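Local structure of pyridoxamine 5'-phosphate oxidase family protein (Corynebacterium diphtheriae NCTC 13129, 3CP3) at residues L32-K37 with D41-N46; S75-E80 with V127-R132. The protein is of unknown function but belongs to the pyridoxamine 5'-phosphate oxidase family, whose split-barrel domains commonly bind flavin mononucleotide. All coordinates share one frame; numbering follows the deposited sequence.

Interaction 1. Residues L32-K37 with D41-N46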
loop_
_atom_site.group_PDB
_atom_site.type_symbol
_atom_site.label_atom_id
_atom_site.label_comp_id
_atom_site.label_asym_id
_atom_site.label_seq_id
_atom_site.Cartn_x
_atom_site.Cartn_y
_atom_site.Cartn_z
ATOM N N LEU A 32 -3.218 -5.294 0.601
ATOM C CA LEU A 32 -2.601 -6.276 1.430
ATOM C C LEU A 32 -1.099 -6.276 1.166
ATOM O O LEU A 32 -0.660 -6.388 0.014
ATOM C CB LEU A 32 -3.191 -7.653 1.107
ATOM C CG LEU A 32 -2.774 -8.740 2.090
ATOM C CD1 LEU A 32 -3.499 -8.679 3.440
ATOM C CD2 LEU A 32 -3.014 -10.086 1.435
ATOM N N VAL A 33 -0.292 -6.232 2.242
ATOM C CA VAL A 33 1.107 -6.348 2.018
ATOM C C VAL A 33 1.544 -7.706 2.503
ATOM O O VAL A 33 1.351 -8.043 3.691
ATOM C CB VAL A 33 1.905 -5.249 2.774
ATOM C CG1 VAL A 33 3.369 -5.413 2.503
ATOM C CG2 VAL A 33 1.407 -3.849 2.322
ATOM N N VAL A 34 2.191 -8.437 1.606
ATOM C CA VAL A 34 2.605 -9.790 1.897
ATOM C C VAL A 34 4.079 -9.948 1.692
ATOM O O VAL A 34 4.744 -9.093 1.077
ATOM C CB VAL A 34 1.905 -10.825 0.981
ATOM C CG1 VAL A 34 0.390 -10.730 1.138
ATOM C CG2 VAL A 34 2.290 -10.579 -0.482
ATOM N N HIS A 35 4.593 -11.025 2.260
ATOM C CA HIS A 35 5.981 -11.326 2.103
ATOM C C HIS A 35 6.298 -12.748 2.225
ATOM O O HIS A 35 5.678 -13.472 3.021
ATOM C CB HIS A 35 6.882 -10.510 3.049
ATOM C CG HIS A 35 6.766 -10.853 4.501
ATOM N ND1 HIS A 35 5.669 -10.500 5.262
ATOM C CD2 HIS A 35 7.650 -11.405 5.356
ATOM C CE1 HIS A 35 5.867 -10.862 6.516
ATOM N NE2 HIS A 35 7.049 -11.438 6.593
ATOM N N ARG A 36 7.244 -13.199 1.402
ATOM C CA ARG A 36 7.925 -14.484 1.615
ATOM C C ARG A 36 9.403 -14.129 1.838
ATOM O O ARG A 36 10.132 -13.764 0.895
ATOM C CB ARG A 36 7.706 -15.447 0.440
ATOM C CG ARG A 36 8.399 -16.818 0.563
ATOM C CD ARG A 36 8.209 -17.668 -0.717
ATOM N NE ARG A 36 9.148 -18.797 -0.791
ATOM C CZ ARG A 36 9.058 -19.812 -1.650
ATOM N NH1 ARG A 36 8.057 -19.871 -2.522
ATOM N NH2 ARG A 36 9.966 -20.788 -1.630
ATOM N N LYS A 37 9.803 -14.173 3.109
ATOM C CA LYS A 37 11.091 -13.638 3.595
ATOM C C LYS A 37 11.192 -12.154 3.253
ATOM O O LYS A 37 10.331 -11.355 3.671
ATOM C CB LYS A 37 12.318 -14.456 3.084
ATOM C CG LYS A 37 12.282 -15.946 3.435
ATOM C CD LYS A 37 13.626 -16.616 3.111
ATOM C CE LYS A 37 13.535 -18.144 3.154
ATOM N NZ LYS A 37 14.864 -18.797 2.829
ATOM N N ASP A 41 5.291 -8.019 -1.612
ATOM C CA ASP A 41 4.367 -7.588 -2.660
ATOM C C ASP A 41 3.196 -6.955 -2.006
ATOM O O ASP A 41 3.037 -7.024 -0.780
ATOM C CB ASP A 41 3.960 -8.756 -3.592
ATOM C CG ASP A 41 3.295 -8.267 -4.917
ATOM O OD1 ASP A 41 3.448 -7.086 -5.336
ATOM O OD2 ASP A 41 2.569 -9.078 -5.518
ATOM N N ILE A 42 2.403 -6.283 -2.810
ATOM C CA ILE A 42 1.279 -5.585 -2.329
ATOM C C ILE A 42 0.213 -5.549 -3.432
ATOM O O ILE A 42 0.527 -5.382 -4.627
ATOM C CB ILE A 42 1.668 -4.145 -1.920
ATOM C CG1 ILE A 42 0.452 -3.356 -1.483
ATOM C CG2 ILE A 42 2.464 -3.446 -3.021
ATOM C CD1 ILE A 42 0.899 -1.915 -1.035
ATOM N N PHE A 43 -1.040 -5.747 -3.022
ATOM C CA PHE A 43 -2.105 -5.703 -3.991
ATOM C C PHE A 43 -3.415 -5.257 -3.370
ATOM O O PHE A 43 -3.686 -5.552 -2.223
ATOM C CB PHE A 43 -2.245 -7.049 -4.704
ATOM C CG PHE A 43 -2.353 -8.183 -3.798
ATOM C CD1 PHE A 43 -3.596 -8.590 -3.331
ATOM C CD2 PHE A 43 -1.203 -8.860 -3.398
ATOM C CE1 PHE A 43 -3.677 -9.673 -2.468
ATOM C CE2 PHE A 43 -1.258 -9.881 -2.558
ATOM C CZ PHE A 43 -2.483 -10.318 -2.084
ATOM N N PRO A 44 -4.231 -4.557 -4.145
ATOM C CA PRO A 44 -5.505 -4.026 -3.645
ATOM C C PRO A 44 -6.556 -5.131 -3.647
ATOM O O PRO A 44 -6.488 -6.040 -4.498
ATOM C CB PRO A 44 -5.853 -2.940 -4.655
ATOM C CG PRO A 44 -5.081 -3.243 -5.839
ATOM C CD PRO A 44 -3.991 -4.193 -5.547
ATOM N N VAL A 45 -7.470 -5.092 -2.695
ATOM C CA VAL A 45 -8.566 -6.061 -2.678
ATOM C C VAL A 45 -9.784 -5.327 -2.198
ATOM O O VAL A 45 -9.640 -4.320 -1.492
ATOM C CB VAL A 45 -8.298 -7.245 -1.703
ATOM C CG1 VAL A 45 -7.203 -8.107 -2.200
ATOM C CG2 VAL A 45 -8.012 -6.778 -0.212
ATOM N N ASN A 46 -10.976 -5.780 -2.599
ATOM C CA ASN A 46 -12.223 -5.352 -1.935
ATOM C C ASN A 46 -12.340 -6.147 -0.617
ATOM O O ASN A 46 -12.171 -7.382 -0.590
ATOM C CB ASN A 46 -13.482 -5.558 -2.834
ATOM C CG ASN A 46 -13.562 -4.568 -4.019
ATOM O OD1 ASN A 46 -13.559 -3.343 -3.842
ATOM N ND2 ASN A 46 -13.652 -5.104 -5.223
#
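Leu32 pairs with Phe43, and Val34 with Asp41, as hydrogen-bonded antiparallel pairs, with the non-hydrogen-bonded pair Val33–Ile42 between them; the short strand axes come within 4.8 Å and run 151° apart. This is a beta hairpin of strands 29-36 and 39-50, part of a curled antiparallel sheet consistent with the split barrel of the FMN-binding family. Each hydrogen-bonded pair is joined in both directions: Leu32 N reaches Phe43 O at 2.9 Å while Phe43 N returns to Leu32 O, and Val34 and Asp41 exchange the same two bonds. At the intervening pair the CA atoms are closer together than at the pairs on either side, and Ile42 CA sits 3.1 Å from Leu32 O in a CA-H...O contact.

The side chains alternate between two faces. On one, with CG between the backbone N and the carbonyl carbon (chi1 52°), the Phe43 ring turns toward strand 29-36. Leu32 CB rests over one ring face, offset toward the rim, and the branch Leu32 CD2 comes to 3.6 Å from Phe43 CZ. Val34 CG1 approaches obliquely, 4.1 Å from Phe43 CE2, on the same side of the ring plane as Leu32 CB. Outside the hairpin, Phe69 packs on both Leu32 and Val34, and Val77 and Phe79 join at Leu32, consistent with this being the side that faces the barrel interior. On the opposite face Val33 CG2 meets the extended end of Ile42 at CD1, 3.9 Å away, and Ile42 also packs on Val93 of the second subunit. At Asp41 the carboxylate swings away from strand 29-36: OD1 takes a weak 2.8 Å bond from Ile42 N and forms a salt bridge with Arg137 NH2 of the second subunit.

Interaction 2. Residues S75-E80 with V127-R132; sequences SDVLFE and VRIDVR
Asp76 and Arg132 meet through a single carboxylate oxygen. Arg132 NH2 donates to Asp76 OD1 at 2.8 Å with an N-H...O angle of 161°, while Arg132 NH1 adds a weak bond to that same Asp76 OD1 at 3.3 Å. The oxygen lies at the edge of the guanidinium, in its plane, yet NH2 meets it on the anti side and well out of the carboxylate plane. The two flat groups are turned 44° apart, so this is a bridge forked onto one oxygen and not the parallel, two-oxygen pairing. Asp76 holds CG anti to its own N, which carries the carboxylate out to the arginine, whose chain is bent at chi3 and which stands where the backbone turns a corner.

Deeper in, the contact is apolar. Ile129 supplies two branches: Ile129 CG2 touches Val77 CG2 at 4.0 Å, and Ile129 CD1, at the end of the other branch, lies obliquely against the Phe79 ring, 3.8 Å from Phe79 CD1. The touching parts run 101° apart. Strand 89-100 pairs with both strands; with Val77 CA and Ile129 CA 8.3 Å apart, the two meet through side chains, consistent with packing inside the curled sheet.

A second shell surrounds these groups. Leu32 lies against both Val77 and Ile129, and Phe47 stacks edge-to-face with Phe79. At the polar end, Asn97 OD1 accepts a bond from Arg132 NH2 and Asn97 ND2 donates to Ser75 OG, while Asn74 OD1 receives Asp76 N. Two acceptors on NH2, Asp76 OD1 and Asn97 OD1, probably restrain the rotation of the guanidinium, while the apolar contacts lie deeper in the fold.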
loop_
_atom_site.group_PDB
_atom_site.type_symbol
_atom_site.label_atom_id
_atom_site.label_comp_id
_atom_site.label_asym_id
_atom_site.label_seq_id
_atom_site.Cartn_x
_atom_site.Cartn_y
_atom_site.Cartn_z
ATOM N N SER A 75 1.865 -15.899 6.880
ATOM C CA SER A 75 0.517 -15.483 7.298
ATOM C C SER A 75 0.528 -14.065 7.857
ATOM O O SER A 75 -0.514 -13.384 7.914
ATOM C CB SER A 75 -0.072 -16.506 8.309
ATOM O OG SER A 75 0.587 -16.376 9.580
ATOM N N ASP A 76 1.726 -13.557 8.188
ATOM C CA ASP A 76 1.885 -12.225 8.764
ATOM C C ASP A 76 1.834 -11.179 7.640
ATOM O O ASP A 76 2.614 -11.240 6.662
ATOM C CB ASP A 76 3.257 -12.157 9.525
ATOM C CG ASP A 76 3.535 -10.800 10.172
ATOM O OD1 ASP A 76 2.637 -10.154 10.764
ATOM O OD2 ASP A 76 4.721 -10.399 10.131
ATOM N N VAL A 77 0.890 -10.248 7.775
ATOM C CA VAL A 77 0.559 -9.300 6.702
ATOM C C VAL A 77 0.345 -7.913 7.286
ATOM O O VAL A 77 0.181 -7.745 8.519
ATOM C CB VAL A 77 -0.758 -9.690 5.903
ATOM C CG1 VAL A 77 -0.578 -11.002 5.118
ATOM C CG2 VAL A 77 -2.027 -9.785 6.811
ATOM N N LEU A 78 0.311 -6.909 6.409
ATOM C CA LEU A 78 -0.281 -5.652 6.777
ATOM C C LEU A 78 -1.450 -5.440 5.876
ATOM O O LEU A 78 -1.464 -5.951 4.752
ATOM C CB LEU A 78 0.677 -4.472 6.456
ATOM C CG LEU A 78 2.066 -4.443 6.985
ATOM C CD1 LEU A 78 2.732 -3.148 6.436
ATOM C CD2 LEU A 78 2.056 -4.502 8.544
ATOM N N PHE A 79 -2.406 -4.662 6.337
ATOM C CA PHE A 79 -3.538 -4.246 5.524
ATOM C C PHE A 79 -3.714 -2.753 5.690
ATOM O O PHE A 79 -3.775 -2.229 6.841
ATOM C CB PHE A 79 -4.819 -5.029 5.910
ATOM C CG PHE A 79 -5.952 -4.851 4.919
ATOM C CD1 PHE A 79 -5.954 -5.551 3.726
ATOM C CD2 PHE A 79 -6.980 -3.946 5.151
ATOM C CE1 PHE A 79 -6.989 -5.363 2.796
ATOM C CE2 PHE A 79 -7.992 -3.755 4.221
ATOM C CZ PHE A 79 -7.982 -4.462 3.051
ATOM N N GLU A 80 -3.806 -2.042 4.569
ATOM C CA GLU A 80 -3.784 -0.619 4.581
ATOM C C GLU A 80 -4.917 -0.017 3.759
ATOM O O GLU A 80 -5.251 -0.480 2.654
ATOM C CB GLU A 80 -2.398 -0.061 4.091
ATOM C CG GLU A 80 -2.205 1.456 4.319
ATOM C CD GLU A 80 -2.523 2.300 3.093
ATOM O OE1 GLU A 80 -2.983 1.714 2.046
ATOM O OE2 GLU A 80 -2.162 3.503 3.120
ATOM N N VAL A 127 -10.449 -14.880 2.585
ATOM C CA VAL A 127 -9.273 -14.884 3.460
ATOM C C VAL A 127 -9.729 -14.031 4.633
ATOM O O VAL A 127 -10.443 -13.048 4.405
ATOM C CB VAL A 127 -8.064 -14.263 2.727
ATOM C CG1 VAL A 127 -6.835 -14.165 3.634
ATOM C CG2 VAL A 127 -7.757 -15.088 1.473
ATOM N N ARG A 128 -9.425 -14.461 5.862
ATOM C CA ARG A 128 -9.688 -13.712 7.082
ATOM C C ARG A 128 -8.371 -13.164 7.612
ATOM O O ARG A 128 -7.399 -13.906 7.711
ATOM C CB ARG A 128 -10.243 -14.634 8.178
ATOM C CG ARG A 128 -10.676 -13.907 9.467
ATOM C CD ARG A 128 -10.455 -14.792 10.705
ATOM N NE ARG A 128 -10.679 -16.198 10.389
ATOM C CZ ARG A 128 -9.912 -17.208 10.776
ATOM N NH1 ARG A 128 -8.818 -17.023 11.531
ATOM N NH2 ARG A 128 -10.244 -18.437 10.396
ATOM N N ILE A 129 -8.363 -11.883 7.982
ATOM C CA ILE A 129 -7.238 -11.302 8.707
ATOM C C ILE A 129 -7.624 -11.122 10.160
ATOM O O ILE A 129 -8.541 -10.384 10.451
ATOM C CB ILE A 129 -6.735 -9.904 8.139
ATOM C CG1 ILE A 129 -6.463 -9.995 6.626
ATOM C CG2 ILE A 129 -5.422 -9.517 8.905
ATOM C CD1 ILE A 129 -6.234 -8.632 5.870
ATOM N N ASP A 130 -6.894 -11.770 11.058
ATOM C CA ASP A 130 -7.038 -11.546 12.472
ATOM C C ASP A 130 -6.115 -10.384 12.823
ATOM O O ASP A 130 -4.905 -10.501 12.681
ATOM C CB ASP A 130 -6.578 -12.778 13.248
ATOM C CG ASP A 130 -7.598 -13.903 13.217
ATOM O OD1 ASP A 130 -8.810 -13.663 13.096
ATOM O OD2 ASP A 130 -7.174 -15.038 13.279
ATOM N N VAL A 131 -6.701 -9.288 13.297
ATOM C CA VAL A 131 -6.002 -8.039 13.528
ATOM C C VAL A 131 -5.344 -8.003 14.894
ATOM O O VAL A 131 -5.997 -8.238 15.922
ATOM C CB VAL A 131 -6.986 -6.896 13.354
ATOM C CG1 VAL A 131 -6.310 -5.514 13.653
ATOM C CG2 VAL A 131 -7.501 -6.921 11.922
ATOM N N ARG A 132 -4.032 -7.770 14.884
ATOM C CA ARG A 132 -3.199 -7.692 16.101
ATOM C C ARG A 132 -3.043 -6.220 16.538
ATOM O O ARG A 132 -2.957 -5.933 17.742
ATOM C CB ARG A 132 -1.808 -8.225 15.730
ATOM C CG ARG A 132 -0.982 -8.953 16.766
ATOM C CD ARG A 132 0.464 -9.209 16.126
ATOM N NE ARG A 132 0.310 -9.985 14.896
ATOM C CZ ARG A 132 1.009 -9.812 13.781
ATOM N NH1 ARG A 132 1.944 -8.884 13.684
ATOM N NH2 ARG A 132 0.747 -10.573 12.750
#

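How the interactions relate
Interaction 1 closes before interaction 2 opens along the chain, and their centres lie about 10 Å apart within one curled antiparallel sheet. Strands 29-36 and 76-83 are neighbours in it, and the two contacts touch directly: Val33 N lies 2.8 Å from Leu78 O, a probable backbone hydrogen bond, and Val45 CG2 packs 3.5 Å from Phe79 CE1. The first contact is made between adjacent strands of a hairpin, whereas the second links strand 76-83 to strand 125-139 through side chains. Together they join lateral strand pairing to side-chain packing within the curled sheet, consistent with a small barrel. Residues of strands 29-36, 39-50 and 76-83 also touch the second subunit.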